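Local coordinates for hemolysin II regulatory protein (Bacillus cereus, PDB 2JJ7) that probably binds DNA as a dimeric transcriptional regulator of the TetR family, named for its control of hemolysin II, at residues N53-V58 / S112-K117; E57-Y62 / G101-E106; L72-F77 / L83-T88. One frame throughout, in Å; residues are numbered along the deposited sequence. Where two conformers were deposited one is given.

Contact 1 (N53-V58 / S112-K117); sequences NLYYEV and SARLEK
Lys117 lays its CB over one face of the Tyr56 ring, in one of the two deposited Tyr56 conformers. The CH-pi distance from Lys117 CB to the centroid of the Tyr56 ring is 3.9 Å, 22° off the ring normal. The methylene sits off the ring centre, and its closest ring atom is CZ: Lys117 CB to Tyr56 CZ is 3.6 Å. Lys117 CG lies by the phenol end, 3.8 Å from Tyr56 OH. The lysine chain then bends after CG, which carries the ammonium away from the ring. Arg114 meets the same tyrosine differently. Its CB lies in the ring plane at the edge, 4.0 Å from Tyr56 CE1.

The contact joins helix 51-62, which follows the predicted helix-turn-helix, to the C-terminal domain of a TetR-family fold. Segment 112-117 holds a type I turn, Ser112 to Leu115, and the start of the helix beyond it. Ser112 OG caps that turn by accepting from Arg114 N at 3.1 Å.

With chi1 at -172°, Tyr55 CG lies opposite the backbone N, and Tyr55 CE1 comes within 3.7 Å of Arg114 CD. The guanidinium stands nearly perpendicular to the ring, at 87°. Glu107 organises the polar ends: its OE2 takes both Arg114 NE, in a salt bridge, and Tyr55 OH, while its OE1 bonds Ser112 OG. Tyr25 adds a cation-pi contact to the Arg114 guanidinium.

Contact 2 (E57-Y62 / G101-E106); sequences EVFKKY and GTLAYE
This is a buried helix-helix contact made by apolar side chains near the centre of the chain. It sets the C-terminal part of helix 51-62 against helix 98-109. The axes of the two short segments pass 11.8 Å apart and cross at -124°. That is a wide separation. The side chains therefore have to reach across it, and only 141 Å² is buried between the segments.

Phe59 does most of the reaching. It leaves its backbone across the line to the other helix, but its ring end comes nearer. Chi1 of -95°, off a staggered value, goes with the ring end lying against Leu103 CB and Ala104 N. The tip of the ring fits beside the backbone at Leu103 and Ala104. Phe59 CZ is 3.8 Å from Leu103 CB, which approaches the ring obliquely. Phe59 CZ is equally close, 3.8 Å, to Ala104 N, and here the backbone nitrogen lies at the ring edge, near its plane. The Ala104 methyl lies alongside, with Ala104 CB 4.3 Å from Phe59 CE1.

Leu103 points toward helix 51-62. Its CD1 makes a looser contact with Val58 CG1, at 4.5 Å. Val58 also packs on Ala16 of helix 5-23, and Tyr55 meets the Phe59 ring edge-to-face. Beyond the contact, helix 98-109 approaches the second subunit: Tyr105 stacks on His149 of that subunit, and Glu106 OE2 bonds its Ser146 OG. The pairing is that of a TetR-family regulator, in which the helix after the helix-turn-helix packs against the C-terminal domain and can link that domain to the DNA-binding end.

Contact 3 (L72-F77 / L83-T88); sequences LEKNQF and LREYLT
Lys74 and Glu85 both place CG anti to the backbone N, with chi1 near 180°, and both chains run out extended. They cross at about a right angle and meet at their charged ends. Asn75 CG lies opposite its carbonyl carbon (chi1 -70°), which turns the amide to the same carboxylate. Each carboxylate oxygen of Glu85 thus has its own donor. Lys74 NZ forms a salt bridge with Glu85 OE2 at 2.7 Å, on the syn side and close to the carboxylate plane. Asn75 ND2 donates to Glu85 OE1 at 2.9 Å, nearly along the C-O axis of that oxygen. This bond is fairly straight, with an angle of 162° at the hydrogen. The amide and carboxylate planes are steeply turned against each other. Asn75 ND2 also bonds Phe71 O, so the one amide nitrogen bridges the start of helix 71-74 and the Glu85 carboxylate of helix 79-96. Two donors should hold the carboxylate against rotation and probably keep it charged. Helix 71-74 ends in a Schellman motif: Phe77 N bonds Leu72 O, Gln76 N bonds Glu73 O, and Gln76, with positive phi, is the C-prime residue.

Contacts 1 and 2 both start from helix 51-62, and their segments overlap at Glu57 and Val58. Their centres are 9 Å apart, and they touch where Tyr55 CE2 lies 4.0 Å from Leu103 CD1. Contact 2 is the core one, with four buried, apolar partners. Contact 1 is partly buried and mixes aromatic rings with the aliphatic parts of charged chains. Contact 3 is a surface contact held by a salt bridge and an amide hydrogen bond. It joins helices close in sequence, 71-74 and 79-96. It lies across the chain's centre from contact 1, their centres about 28 Å apart.

Contact 1 (N53-V58 / S112-K117)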
loop_
_atom_site.group_PDB
_atom_site.type_symbol
_atom_site.label_atom_id
_atom_site.label_comp_id
_atom_site.label_asym_id
_atom_site.label_seq_id
_atom_site.Cartn_x
_atom_site.Cartn_y
_atom_site.Cartn_z
ATOM N N ASN B 53 -20.193 -15.360 12.325
ATOM C CA ASN B 53 -19.953 -15.176 13.749
ATOM C C ASN B 53 -18.542 -15.614 14.146
ATOM O O ASN B 53 -17.905 -15.004 15.002
ATOM C CB ASN B 53 -21.004 -15.937 14.562
ATOM C CG ASN B 53 -20.817 -15.753 16.053
ATOM O OD1 ASN B 53 -20.826 -14.623 16.552
ATOM N ND2 ASN B 53 -20.618 -16.863 16.774
ATOM N N LEU B 54 -18.065 -16.677 13.508
ATOM C CA LEU B 54 -16.725 -17.174 13.709
ATOM C C LEU B 54 -15.692 -16.104 13.324
ATOM O O LEU B 54 -14.717 -15.888 14.038
ATOM C CB LEU B 54 -16.532 -18.426 12.863
ATOM C CG LEU B 54 -15.349 -19.364 13.081
ATOM C CD1 LEU B 54 -15.138 -19.657 14.549
ATOM C CD2 LEU B 54 -15.626 -20.637 12.321
ATOM N N TYR B 55 -15.930 -15.445 12.194
ATOM C CA TYR B 55 -15.130 -14.305 11.740
ATOM C C TYR B 55 -15.129 -13.177 12.759
ATOM O O TYR B 55 -14.071 -12.667 13.102
ATOM C CB TYR B 55 -15.687 -13.805 10.426
ATOM C CG TYR B 55 -14.862 -12.754 9.713
ATOM C CD1 TYR B 55 -15.331 -11.453 9.611
ATOM C CD2 TYR B 55 -13.654 -13.071 9.088
ATOM C CE1 TYR B 55 -14.633 -10.490 8.940
ATOM C CE2 TYR B 55 -12.925 -12.087 8.400
ATOM C CZ TYR B 55 -13.441 -10.804 8.335
ATOM O OH TYR B 55 -12.814 -9.799 7.668
ATOM N N TYR B 56 -16.314 -12.805 13.244
ATOM C CA TYR B 56 -16.428 -11.805 14.304
ATOM C C TYR B 56 -15.573 -12.215 15.506
ATOM O O TYR B 56 -14.811 -11.402 16.027
ATOM C CB TYR B 56 -17.885 -11.603 14.748
ATOM C CG TYR B 56 -18.802 -10.904 13.754
ATOM C CD1 TYR B 56 -18.305 -10.209 12.652
ATOM C CD2 TYR B 56 -20.177 -10.910 13.949
ATOM C CE1 TYR B 56 -19.168 -9.569 11.760
ATOM C CE2 TYR B 56 -21.032 -10.275 13.076
ATOM C CZ TYR B 56 -20.537 -9.613 11.986
ATOM O OH TYR B 56 -21.431 -8.989 11.135
ATOM N N GLU B 57 -15.686 -13.472 15.925
ATOM C CA GLU B 57 -14.945 -13.966 17.078
ATOM C C GLU B 57 -13.427 -13.965 16.846
ATOM O O GLU B 57 -12.654 -13.808 17.792
ATOM C CB GLU B 57 -15.438 -15.358 17.479
ATOM C CG GLU B 57 -16.834 -15.389 18.086
ATOM C CD GLU B 57 -16.971 -14.519 19.330
ATOM O OE1 GLU B 57 -16.050 -14.501 20.172
ATOM O OE2 GLU B 57 -18.007 -13.844 19.458
ATOM N N VAL B 58 -13.017 -14.124 15.588
ATOM C CA VAL B 58 -11.604 -14.049 15.205
ATOM C C VAL B 58 -11.054 -12.639 15.426
ATOM O O VAL B 58 -9.999 -12.473 16.041
ATOM C CB VAL B 58 -11.364 -14.512 13.747
ATOM C CG1 VAL B 58 -9.992 -14.041 13.234
ATOM C CG2 VAL B 58 -11.449 -16.025 13.682
ATOM N N SER B 112 -17.401 -3.959 3.608
ATOM C CA SER B 112 -18.425 -4.998 3.588
ATOM C C SER B 112 -19.471 -4.725 4.663
ATOM O O SER B 112 -19.316 -3.824 5.487
ATOM C CB SER B 112 -17.799 -6.378 3.807
ATOM O OG SER B 112 -17.477 -6.572 5.179
ATOM N N ALA B 113 -20.522 -5.532 4.661
ATOM C CA ALA B 113 -21.564 -5.452 5.675
ATOM C C ALA B 113 -21.050 -5.809 7.079
ATOM O O ALA B 113 -21.694 -5.496 8.080
ATOM C CB ALA B 113 -22.748 -6.339 5.282
ATOM N N ARG B 114 -19.882 -6.439 7.144
ATOM C CA ARG B 114 -19.290 -6.859 8.419
ATOM C C ARG B 114 -18.591 -5.727 9.178
ATOM O O ARG B 114 -18.255 -5.885 10.362
ATOM C CB ARG B 114 -18.288 -7.997 8.189
ATOM C CG ARG B 114 -18.859 -9.210 7.490
ATOM C CD ARG B 114 -17.781 -10.222 7.110
ATOM N NE ARG B 114 -16.856 -9.741 6.082
ATOM C CZ ARG B 114 -17.077 -9.781 4.768
ATOM N NH1 ARG B 114 -18.215 -10.263 4.271
ATOM N NH2 ARG B 114 -16.151 -9.320 3.941
ATOM N N LEU B 115 -18.378 -4.595 8.509
ATOM C CA LEU B 115 -17.520 -3.531 9.035
ATOM C C LEU B 115 -17.919 -3.042 10.419
ATOM O O LEU B 115 -17.100 -3.006 11.335
ATOM C CB LEU B 115 -17.445 -2.336 8.074
ATOM C CG LEU B 115 -16.527 -1.171 8.499
ATOM C CD1 LEU B 115 -15.096 -1.611 8.777
ATOM C CD2 LEU B 115 -16.533 -0.058 7.447
ATOM N N GLU B 116 -19.181 -2.660 10.542
ATOM C CA GLU B 116 -19.719 -2.067 11.750
ATOM C C GLU B 116 -19.449 -2.938 12.988
ATOM O O GLU B 116 -19.071 -2.415 14.038
ATOM C CB GLU B 116 -21.216 -1.819 11.547
ATOM C CG GLU B 116 -21.982 -1.305 12.767
ATOM C CD GLU B 116 -23.447 -0.965 12.451
ATOM O OE1 GLU B 116 -23.807 -0.867 11.254
ATOM O OE2 GLU B 116 -24.235 -0.790 13.401
ATOM N N LYS B 117 -19.643 -4.254 12.863
ATOM C CA LYS B 117 -19.451 -5.167 14.000
ATOM C C LYS B 117 -18.001 -5.425 14.373
ATOM O O LYS B 117 -17.692 -5.576 15.549
ATOM C CB LYS B 117 -20.155 -6.509 13.773
ATOM C CG LYS B 117 -21.660 -6.453 13.926
ATOM C CD LYS B 117 -22.086 -5.991 15.315
ATOM C CE LYS B 117 -23.584 -5.727 15.352
ATOM N NZ LYS B 117 -23.976 -4.899 16.523
#

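Contact 2 (E57-Y62 / G101-E106)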
loop_
_atom_site.group_PDB
_atom_site.type_symbol
_atom_site.label_atom_id
_atom_site.label_comp_id
_atom_site.label_asym_id
_atom_site.label_seq_id
_atom_site.Cartn_x
_atom_site.Cartn_y
_atom_site.Cartn_z
ATOM N N GLU B 57 -15.686 -13.472 15.925
ATOM C CA GLU B 57 -14.945 -13.966 17.078
ATOM C C GLU B 57 -13.427 -13.965 16.846
ATOM O O GLU B 57 -12.654 -13.808 17.792
ATOM C CB GLU B 57 -15.438 -15.358 17.479
ATOM C CG GLU B 57 -16.834 -15.389 18.086
ATOM C CD GLU B 57 -16.971 -14.519 19.330
ATOM O OE1 GLU B 57 -16.050 -14.501 20.172
ATOM O OE2 GLU B 57 -18.007 -13.844 19.458
ATOM N N VAL B 58 -13.017 -14.124 15.588
ATOM C CA VAL B 58 -11.604 -14.049 15.205
ATOM C C VAL B 58 -11.054 -12.639 15.426
ATOM O O VAL B 58 -9.999 -12.473 16.041
ATOM C CB VAL B 58 -11.364 -14.512 13.747
ATOM C CG1 VAL B 58 -9.992 -14.041 13.234
ATOM C CG2 VAL B 58 -11.449 -16.025 13.682
ATOM N N PHE B 59 -11.785 -11.633 14.952
ATOM C CA PHE B 59 -11.426 -10.228 15.204
ATOM C C PHE B 59 -11.409 -9.887 16.701
ATOM O O PHE B 59 -10.515 -9.194 17.168
ATOM C CB PHE B 59 -12.328 -9.282 14.406
ATOM C CG PHE B 59 -11.714 -8.855 13.090
ATOM C CD1 PHE B 59 -10.833 -7.779 13.044
ATOM C CD2 PHE B 59 -12.003 -9.540 11.910
ATOM C CE1 PHE B 59 -10.233 -7.372 11.814
ATOM C CE2 PHE B 59 -11.427 -9.151 10.691
ATOM C CZ PHE B 59 -10.534 -8.062 10.650
ATOM N N LYS B 60 -12.385 -10.418 17.436
ATOM C CA LYS B 60 -12.479 -10.235 18.881
ATOM C C LYS B 60 -11.286 -10.869 19.613
ATOM O O LYS B 60 -10.691 -10.225 20.462
ATOM C CB LYS B 60 -13.798 -10.827 19.394
ATOM C CG LYS B 60 -14.135 -10.516 20.833
ATOM C CD LYS B 60 -15.389 -11.270 21.235
ATOM C CE LYS B 60 -15.940 -10.788 22.568
ATOM N NZ LYS B 60 -17.070 -11.643 23.035
ATOM N N LYS B 61 -10.947 -12.120 19.284
ATOM C CA LYS B 61 -9.846 -12.817 19.949
ATOM C C LYS B 61 -8.476 -12.270 19.561
ATOM O O LYS B 61 -7.618 -12.102 20.426
ATOM C CB LYS B 61 -9.877 -14.332 19.687
ATOM C CG LYS B 61 -8.880 -15.083 20.574
ATOM C CD LYS B 61 -9.038 -16.573 20.537
ATOM C CE LYS B 61 -8.039 -17.253 21.474
ATOM N NZ LYS B 61 -8.273 -16.975 22.926
ATOM N N TYR B 62 -8.272 -11.990 18.273
ATOM C CA TYR B 62 -6.933 -11.664 17.772
ATOM C C TYR B 62 -6.738 -10.206 17.382
ATOM O O TYR B 62 -5.636 -9.807 16.993
ATOM C CB TYR B 62 -6.527 -12.602 16.624
ATOM C CG TYR B 62 -6.572 -14.060 17.010
ATOM C CD1 TYR B 62 -5.645 -14.589 17.917
ATOM C CD2 TYR B 62 -7.549 -14.921 16.481
ATOM C CE1 TYR B 62 -5.685 -15.946 18.292
ATOM C CE2 TYR B 62 -7.594 -16.280 16.852
ATOM C CZ TYR B 62 -6.661 -16.784 17.759
ATOM O OH TYR B 62 -6.694 -18.116 18.138
ATOM N N GLY B 101 -3.759 -8.487 9.866
ATOM C CA GLY B 101 -3.274 -7.534 8.874
ATOM C C GLY B 101 -3.999 -7.704 7.548
ATOM O O GLY B 101 -4.605 -6.764 7.017
ATOM N N THR B 102 -3.945 -8.922 7.024
ATOM C CA THR B 102 -4.574 -9.270 5.755
ATOM C C THR B 102 -6.077 -8.995 5.800
ATOM O O THR B 102 -6.615 -8.356 4.899
ATOM C CB THR B 102 -4.341 -10.766 5.429
ATOM O OG1 THR B 102 -2.968 -10.955 5.071
ATOM C CG2 THR B 102 -5.238 -11.238 4.278
ATOM N N LEU B 103 -6.737 -9.448 6.863
ATOM C CA LEU B 103 -8.191 -9.337 6.957
ATOM C C LEU B 103 -8.644 -7.900 7.139
ATOM O O LEU B 103 -9.619 -7.476 6.500
ATOM C CB LEU B 103 -8.744 -10.222 8.082
ATOM C CG LEU B 103 -8.467 -11.716 7.938
ATOM C CD1 LEU B 103 -8.990 -12.470 9.166
ATOM C CD2 LEU B 103 -9.061 -12.267 6.634
ATOM N N ALA B 104 -7.944 -7.154 8.003
ATOM C CA ALA B 104 -8.273 -5.744 8.195
ATOM C C ALA B 104 -7.988 -4.961 6.938
ATOM O O ALA B 104 -8.757 -4.078 6.600
ATOM C CB ALA B 104 -7.527 -5.125 9.384
ATOM N N TYR B 105 -6.899 -5.277 6.236
ATOM C CA TYR B 105 -6.622 -4.556 4.991
ATOM C C TYR B 105 -7.796 -4.696 4.016
ATOM O O TYR B 105 -8.282 -3.680 3.472
ATOM C CB TYR B 105 -5.293 -4.975 4.342
ATOM C CG TYR B 105 -5.008 -4.277 3.020
ATOM C CD1 TYR B 105 -4.344 -3.052 2.985
ATOM C CD2 TYR B 105 -5.420 -4.839 1.803
ATOM C CE1 TYR B 105 -4.087 -2.405 1.769
ATOM C CE2 TYR B 105 -5.182 -4.198 0.601
ATOM C CZ TYR B 105 -4.506 -2.988 0.588
ATOM O OH TYR B 105 -4.275 -2.363 -0.610
ATOM N N GLU B 106 -8.246 -5.937 3.803
ATOM C CA GLU B 106 -9.359 -6.219 2.888
ATOM C C GLU B 106 -10.622 -5.454 3.270
ATOM O O GLU B 106 -11.302 -4.921 2.399
ATOM C CB GLU B 106 -9.680 -7.721 2.823
ATOM C CG GLU B 106 -8.718 -8.574 1.982
ATOM C CD GLU B 106 -8.443 -8.014 0.575
ATOM O OE1 GLU B 106 -9.377 -7.460 -0.074
ATOM O OE2 GLU B 106 -7.279 -8.144 0.126
#

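Contact 3 (L72-F77 / L83-T88)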
loop_
_atom_site.group_PDB
_atom_site.type_symbol
_atom_site.label_atom_id
_atom_site.label_comp_id
_atom_site.label_asym_id
_atom_site.label_seq_id
_atom_site.Cartn_x
_atom_site.Cartn_y
_atom_site.Cartn_z
ATOM N N LEU B 72 -2.826 11.257 19.963
ATOM C CA LEU B 72 -2.507 12.695 19.976
ATOM C C LEU B 72 -2.632 13.286 21.371
ATOM O O LEU B 72 -1.753 14.019 21.823
ATOM C CB LEU B 72 -3.386 13.490 18.996
ATOM C CG LEU B 72 -3.015 13.629 17.521
ATOM C CD1 LEU B 72 -4.066 14.450 16.783
ATOM C CD2 LEU B 72 -1.645 14.273 17.356
ATOM N N GLU B 73 -3.734 12.990 22.046
ATOM C CA GLU B 73 -3.915 13.430 23.427
ATOM C C GLU B 73 -2.905 12.774 24.375
ATOM O O GLU B 73 -2.293 13.456 25.193
ATOM C CB GLU B 73 -5.343 13.166 23.913
ATOM C CG GLU B 73 -6.392 13.957 23.148
ATOM C CD GLU B 73 -7.811 13.677 23.611
ATOM O OE1 GLU B 73 -8.158 12.501 23.869
ATOM O OE2 GLU B 73 -8.586 14.650 23.708
ATOM N N LYS B 74 -2.720 11.460 24.259
ATOM C CA LYS B 74 -1.732 10.769 25.090
ATOM C C LYS B 74 -0.315 11.377 24.927
ATOM O O LYS B 74 0.477 11.422 25.873
ATOM C CB LYS B 74 -1.726 9.268 24.790
ATOM C CG LYS B 74 -0.834 8.496 25.730
ATOM C CD LYS B 74 -0.810 7.008 25.435
ATOM C CE LYS B 74 0.318 6.377 26.226
ATOM N NZ LYS B 74 0.362 4.914 26.068
ATOM N N ASN B 75 -0.011 11.870 23.730
ATOM C CA ASN B 75 1.288 12.449 23.480
ATOM C C ASN B 75 1.276 13.972 23.500
ATOM O O ASN B 75 2.191 14.616 22.975
ATOM C CB ASN B 75 1.837 11.898 22.170
ATOM C CG ASN B 75 2.207 10.450 22.301
ATOM O OD1 ASN B 75 3.271 10.128 22.828
ATOM N ND2 ASN B 75 1.296 9.554 21.897
ATOM N N GLN B 76 0.233 14.532 24.110
ATOM C CA GLN B 76 0.070 15.980 24.253
ATOM C C GLN B 76 0.294 16.752 22.946
ATOM O O GLN B 76 0.964 17.789 22.922
ATOM C CB GLN B 76 0.955 16.498 25.380
ATOM C CG GLN B 76 0.489 16.010 26.745
ATOM C CD GLN B 76 1.424 16.410 27.860
ATOM O OE1 GLN B 76 2.640 16.239 27.754
ATOM N NE2 GLN B 76 0.862 16.932 28.947
ATOM N N PHE B 77 -0.267 16.199 21.869
ATOM C CA PHE B 77 -0.288 16.802 20.533
ATOM C C PHE B 77 1.095 17.051 19.957
ATOM O O PHE B 77 1.292 17.994 19.199
ATOM C CB PHE B 77 -1.192 18.046 20.516
ATOM C CG PHE B 77 -2.619 17.735 20.873
ATOM C CD1 PHE B 77 -3.531 17.397 19.886
ATOM C CD2 PHE B 77 -3.033 17.721 22.203
ATOM C CE1 PHE B 77 -4.841 17.082 20.214
ATOM C CE2 PHE B 77 -4.344 17.404 22.546
ATOM C CZ PHE B 77 -5.247 17.089 21.551
ATOM N N LEU B 83 2.543 9.606 16.279
ATOM C CA LEU B 83 2.681 8.684 15.154
ATOM C C LEU B 83 3.609 7.493 15.460
ATOM O O LEU B 83 3.328 6.352 15.048
ATOM C CB LEU B 83 3.139 9.422 13.894
ATOM C CG LEU B 83 3.166 8.597 12.603
ATOM C CD1 LEU B 83 1.775 8.137 12.213
ATOM C CD2 LEU B 83 3.797 9.409 11.495
ATOM N N ARG B 84 4.715 7.758 16.152
ATOM C CA ARG B 84 5.616 6.676 16.544
ATOM C C ARG B 84 4.870 5.652 17.399
ATOM O O ARG B 84 5.024 4.452 17.195
ATOM C CB ARG B 84 6.878 7.193 17.257
ATOM C CG ARG B 84 7.977 6.137 17.359
ATOM C CD ARG B 84 9.349 6.702 17.704
ATOM N NE ARG B 84 10.035 7.329 16.570
ATOM C CZ ARG B 84 10.794 6.681 15.685
ATOM N NH1 ARG B 84 10.959 5.373 15.780
ATOM N NH2 ARG B 84 11.394 7.346 14.699
ATOM N N GLU B 85 4.033 6.121 18.320
ATOM C CA GLU B 85 3.312 5.207 19.197
ATOM C C GLU B 85 2.278 4.422 18.424
ATOM O O GLU B 85 2.182 3.191 18.572
ATOM C CB GLU B 85 2.650 5.928 20.373
ATOM C CG GLU B 85 2.087 4.934 21.399
ATOM C CD GLU B 85 1.746 5.563 22.737
ATOM O OE1 GLU B 85 1.622 6.798 22.822
ATOM O OE2 GLU B 85 1.603 4.811 23.718
ATOM N N TYR B 86 1.507 5.136 17.611
ATOM C CA TYR B 86 0.516 4.516 16.754
ATOM C C TYR B 86 1.165 3.401 15.912
ATOM O O TYR B 86 0.694 2.257 15.902
ATOM C CB TYR B 86 -0.112 5.579 15.853
ATOM C CG TYR B 86 -0.966 5.044 14.728
ATOM C CD1 TYR B 86 -0.395 4.631 13.517
ATOM C CD2 TYR B 86 -2.350 4.958 14.860
ATOM C CE1 TYR B 86 -1.182 4.142 12.490
ATOM C CE2 TYR B 86 -3.131 4.473 13.831
ATOM C CZ TYR B 86 -2.547 4.065 12.655
ATOM O OH TYR B 86 -3.341 3.590 11.624
ATOM N N LEU B 87 2.235 3.754 15.205
ATOM C CA LEU B 87 2.919 2.824 14.311
ATOM C C LEU B 87 3.556 1.650 15.051
ATOM O O LEU B 87 3.600 0.537 14.521
ATOM C CB LEU B 87 3.999 3.552 13.491
ATOM C CG LEU B 87 3.533 4.563 12.438
ATOM C CD1 LEU B 87 4.731 5.238 11.775
ATOM C CD2 LEU B 87 2.634 3.930 11.398
ATOM N N THR B 88 4.083 1.914 16.246
ATOM C CA THR B 88 4.721 0.878 17.064
ATOM C C THR B 88 3.663 -0.154 17.509
ATOM O O THR B 88 3.852 -1.365 17.334
ATOM C CB THR B 88 5.475 1.496 18.261
ATOM O OG1 THR B 88 6.435 2.433 17.773
ATOM C CG2 THR B 88 6.212 0.426 19.112
#